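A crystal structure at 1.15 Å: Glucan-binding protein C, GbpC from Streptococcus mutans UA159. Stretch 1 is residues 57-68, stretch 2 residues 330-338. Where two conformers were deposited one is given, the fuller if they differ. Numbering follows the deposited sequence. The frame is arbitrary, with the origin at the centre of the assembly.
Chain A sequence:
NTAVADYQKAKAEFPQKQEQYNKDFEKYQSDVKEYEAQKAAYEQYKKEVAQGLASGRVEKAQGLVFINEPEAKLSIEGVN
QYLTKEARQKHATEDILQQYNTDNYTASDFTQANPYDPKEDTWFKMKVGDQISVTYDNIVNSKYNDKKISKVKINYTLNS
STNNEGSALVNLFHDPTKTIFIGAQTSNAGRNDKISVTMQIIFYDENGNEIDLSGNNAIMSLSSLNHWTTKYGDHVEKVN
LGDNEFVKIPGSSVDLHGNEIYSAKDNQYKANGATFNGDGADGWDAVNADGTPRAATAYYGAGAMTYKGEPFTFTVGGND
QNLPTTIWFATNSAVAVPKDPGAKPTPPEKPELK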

# COMPACT_ATOMS: atom_id res chain seq x y z
N ARG A 57 2.91 20.92 0.59
CA ARG A 57 3.41 20.70 -0.75
C ARG A 57 2.67 19.59 -1.48
O ARG A 57 2.68 19.59 -2.71
N VAL A 58 2.01 18.68 -0.78
CA VAL A 58 1.23 17.65 -1.50
C VAL A 58 0.24 18.29 -2.45
O VAL A 58 0.05 17.84 -3.59
N GLU A 59 -0.44 19.35 -1.99
CA GLU A 59 -1.36 20.09 -2.83
C GLU A 59 -0.66 21.20 -3.62
O GLU A 59 -0.89 21.37 -4.82
N LYS A 60 0.22 21.95 -2.96
CA LYS A 60 0.72 23.17 -3.57
C LYS A 60 1.80 22.92 -4.62
O LYS A 60 1.96 23.77 -5.51
N ALA A 61 2.58 21.86 -4.46
CA ALA A 61 3.75 21.68 -5.31
C ALA A 61 3.53 20.61 -6.37
O ALA A 61 4.42 20.40 -7.19
N GLN A 62 2.41 19.90 -6.33
CA GLN A 62 2.26 18.73 -7.21
C GLN A 62 2.13 19.13 -8.67
O GLN A 62 1.16 19.80 -9.07
N GLY A 63 3.08 18.71 -9.49
CA GLY A 63 3.00 18.83 -10.93
C GLY A 63 2.92 17.49 -11.63
O GLY A 63 2.82 17.48 -12.87
N LEU A 64 3.00 16.39 -10.90
CA LEU A 64 2.98 15.06 -11.50
C LEU A 64 1.55 14.53 -11.47
O LEU A 64 0.92 14.53 -10.41
N VAL A 65 1.08 14.04 -12.61
CA VAL A 65 -0.15 13.27 -12.71
C VAL A 65 0.26 11.90 -13.24
O VAL A 65 0.67 11.79 -14.40
N PHE A 66 0.21 10.89 -12.39
CA PHE A 66 0.72 9.56 -12.72
C PHE A 66 -0.03 8.60 -11.81
O PHE A 66 0.44 8.17 -10.76
N ILE A 67 -1.26 8.31 -12.21
CA ILE A 67 -2.16 7.59 -11.32
C ILE A 67 -2.85 6.41 -11.93
O ILE A 67 -3.23 5.47 -11.22
N ASN A 68 -3.07 6.43 -13.22
CA ASN A 68 -3.88 5.38 -13.84
C ASN A 68 -3.37 5.17 -15.25
O ASN A 68 -3.53 6.08 -16.04
N ALA A 330 3.55 0.05 -4.26
CA ALA A 330 3.20 0.90 -5.38
C ALA A 330 3.63 2.31 -5.07
O ALA A 330 3.62 2.74 -3.90
N THR A 331 4.04 3.04 -6.09
CA THR A 331 4.22 4.48 -5.90
C THR A 331 3.72 5.18 -7.15
O THR A 331 3.89 4.71 -8.27
N ASN A 332 3.06 6.30 -6.96
CA ASN A 332 2.33 7.00 -8.01
C ASN A 332 2.04 8.40 -7.45
O ASN A 332 2.50 8.75 -6.37
N SER A 333 1.26 9.19 -8.17
CA SER A 333 0.98 10.55 -7.70
C SER A 333 -0.18 10.64 -6.75
O SER A 333 -0.46 11.74 -6.26
N ALA A 334 -0.83 9.52 -6.42
CA ALA A 334 -2.02 9.57 -5.56
C ALA A 334 -1.63 9.47 -4.09
O ALA A 334 -1.73 8.42 -3.44
N VAL A 335 -1.15 10.57 -3.57
CA VAL A 335 -0.77 10.65 -2.17
C VAL A 335 -2.00 10.54 -1.29
O VAL A 335 -3.02 11.19 -1.54
N ALA A 336 -1.90 9.73 -0.23
CA ALA A 336 -2.99 9.52 0.73
C ALA A 336 -2.89 10.59 1.82
O ALA A 336 -1.96 10.58 2.64
N VAL A 337 -3.87 11.49 1.84
CA VAL A 337 -3.91 12.58 2.82
C VAL A 337 -5.18 12.47 3.64
O VAL A 337 -6.16 11.83 3.22
N PRO A 338 -5.23 13.08 4.82
CA PRO A 338 -6.49 13.08 5.58
C PRO A 338 -7.60 13.79 4.81
O PRO A 338 -7.36 14.79 4.14

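The apolar centre of this contact is a small cluster of valines. Val-58, on the helical turn that opens the first stretch, points its CA-to-CB bond toward the second stretch and adopts the t rotamer (chi1 174°). Its CG1 lies 3.8 Å from CG1 of Val-335 and also 3.8 Å from CG1 of Val-337, so a single methyl serves two neighbours. Both partners point toward the first stretch, but they reach it with different rotamers: Val-335 is t and Val-337 is m (-64°). Ala-336, between them, points away. The short, branched valine side chain suits this place, since it fills the space with methyl groups and leaves no polar atom to satisfy.

A second apolar contact lies at Ile-67. Its CA-to-CB bond runs sideways, yet the side chain is long enough, with chi1 t and chi2 p (46°), for its end to come nearer, bringing CD1 to 3.3 Å from CB of Ala-334, a tight approach for two methyl carbons. The same CD1 stands 3.9 Å from CG of Asn-332. Phe-66, in the t rotamer with chi2 at 58°, sets its ring obliquely to the backbone of the second stretch, its CE2 4.2 Å from O of Thr-331. Leu-64 (t, p) points toward the second stretch and places CG 4.2 Å from CB of Ser-333. Both residues are buried, a setting that suits their wholly apolar side chains.

Ser-333 is the polar centre of the contact and has the largest covered area of any residue here. Its CA-to-CB bond points toward the first stretch, and chi1 is p (62°). Its CA is 5.1 Å from CA of Phe-66, and a small side chain fits so narrow a gap. Phe-66 N donates to Ser-333 OG at 2.8 Å, and Ser-333 N donates to Phe-66 O at 2.9 Å; both bonds are nearly straight. The serine thus uses its side chain and its main chain to satisfy the two backbone polar groups of one residue. Beside it, Asn-332 (p) packs its CB 3.1 Å from Phe-66 O, while its OD1 accepts from Ala-334 N at 3.0 Å and so braces the turn within its own stretch.

Gln-62 completes the polar edge. Its t, p side chain is long enough to work in two directions: OE1 accepts from Leu-64 N at 3.0 Å, steadying its own loop. Its CA-to-CB bond points toward the second stretch, and NE2 comes within 3.4 Å of Ser-333 O. There the O of a water accepts from Gln-62 NE2 at 3.0 Å and donates to Ser-333 O at 2.8 Å, bridging the amide and the carbonyl.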

# COMPACT_ATOMS: atom_id res chain seq x y z
CB ARG A 57 4.91 20.35 -0.67
CG ARG A 57 5.77 21.56 -0.42
CD ARG A 57 7.26 21.23 -0.20
NE ARG A 57 7.78 20.26 -1.19
CZ ARG A 57 8.03 20.49 -2.48
NH1 ARG A 57 7.92 21.73 -2.95
NH2 ARG A 57 8.42 19.51 -3.27
CB VAL A 58 0.51 16.71 -0.52
CG1 VAL A 58 -0.41 15.75 -1.27
CG2 VAL A 58 1.51 15.96 0.33
CB GLU A 59 -2.46 20.68 -1.93
CG GLU A 59 -3.60 21.31 -2.68
CD GLU A 59 -4.84 21.47 -1.83
OE1 GLU A 59 -5.12 20.58 -1.00
OE2 GLU A 59 -5.53 22.48 -2.01
CB LYS A 60 1.20 24.13 -2.48
CG LYS A 60 0.05 24.66 -1.59
CD LYS A 60 0.55 25.60 -0.44
CE LYS A 60 1.13 26.92 -0.95
NZ LYS A 60 0.05 27.76 -1.54
CB ALA A 61 4.97 21.30 -4.51
CB GLN A 62 1.03 17.92 -6.79
CG GLN A 62 0.75 16.72 -7.72
CD GLN A 62 1.82 15.65 -7.53
OE1 GLN A 62 2.95 15.83 -8.00
NE2 GLN A 62 1.44 14.54 -6.85
CB LEU A 64 3.89 14.12 -10.72
CG LEU A 64 3.92 12.67 -11.28
CD1 LEU A 64 4.63 12.62 -12.62
CD2 LEU A 64 4.66 11.77 -10.28
CB VAL A 65 -1.19 13.96 -13.61
CG1 VAL A 65 -2.45 13.11 -13.67
CG2 VAL A 65 -1.48 15.39 -13.13
CB PHE A 66 2.22 9.53 -12.48
CG PHE A 66 2.86 8.18 -12.79
CD1 PHE A 66 2.76 7.60 -14.05
CD2 PHE A 66 3.58 7.51 -11.83
CE1 PHE A 66 3.38 6.37 -14.31
CE2 PHE A 66 4.20 6.31 -12.09
CZ PHE A 66 4.11 5.76 -13.33
CB ILE A 67 -3.17 8.50 -10.64
CG1 ILE A 67 -4.06 7.74 -9.67
CG2 ILE A 67 -3.92 9.17 -11.58
CD1 ILE A 67 -3.18 6.76 -8.73
CB ASN A 68 -5.35 5.94 -13.83
CG ASN A 68 -6.36 5.15 -14.66
OD1 ASN A 68 -6.51 3.94 -14.49
ND2 ASN A 68 -7.14 5.87 -15.50
CB ALA A 330 1.71 0.84 -5.73
CB THR A 331 5.72 4.84 -5.57
OG1 THR A 331 5.81 6.26 -5.38
CG2 THR A 331 6.63 4.45 -6.72
CB ASN A 332 1.11 6.19 -8.41
CG ASN A 332 0.33 5.79 -7.23
OD1 ASN A 332 -0.02 6.65 -6.37
ND2 ASN A 332 0.11 4.50 -7.07
CB SER A 333 0.74 11.48 -8.88
OG SER A 333 -0.40 11.09 -9.64
CB ALA A 334 -2.98 8.48 -5.97
CB VAL A 335 0.00 11.96 -1.95
CG1 VAL A 335 0.38 12.12 -0.46
CG2 VAL A 335 1.25 12.03 -2.84
CB ALA A 336 -2.82 8.13 1.34
CB VAL A 337 -3.81 13.97 2.16
CG1 VAL A 337 -2.45 14.12 1.48
CG2 VAL A 337 -4.97 14.19 1.21
CB PRO A 338 -6.14 13.87 6.83
CG PRO A 338 -4.75 14.12 6.84
CD PRO A 338 -4.14 13.80 5.52
O HOH W 1 -1.47 14.34 -6.23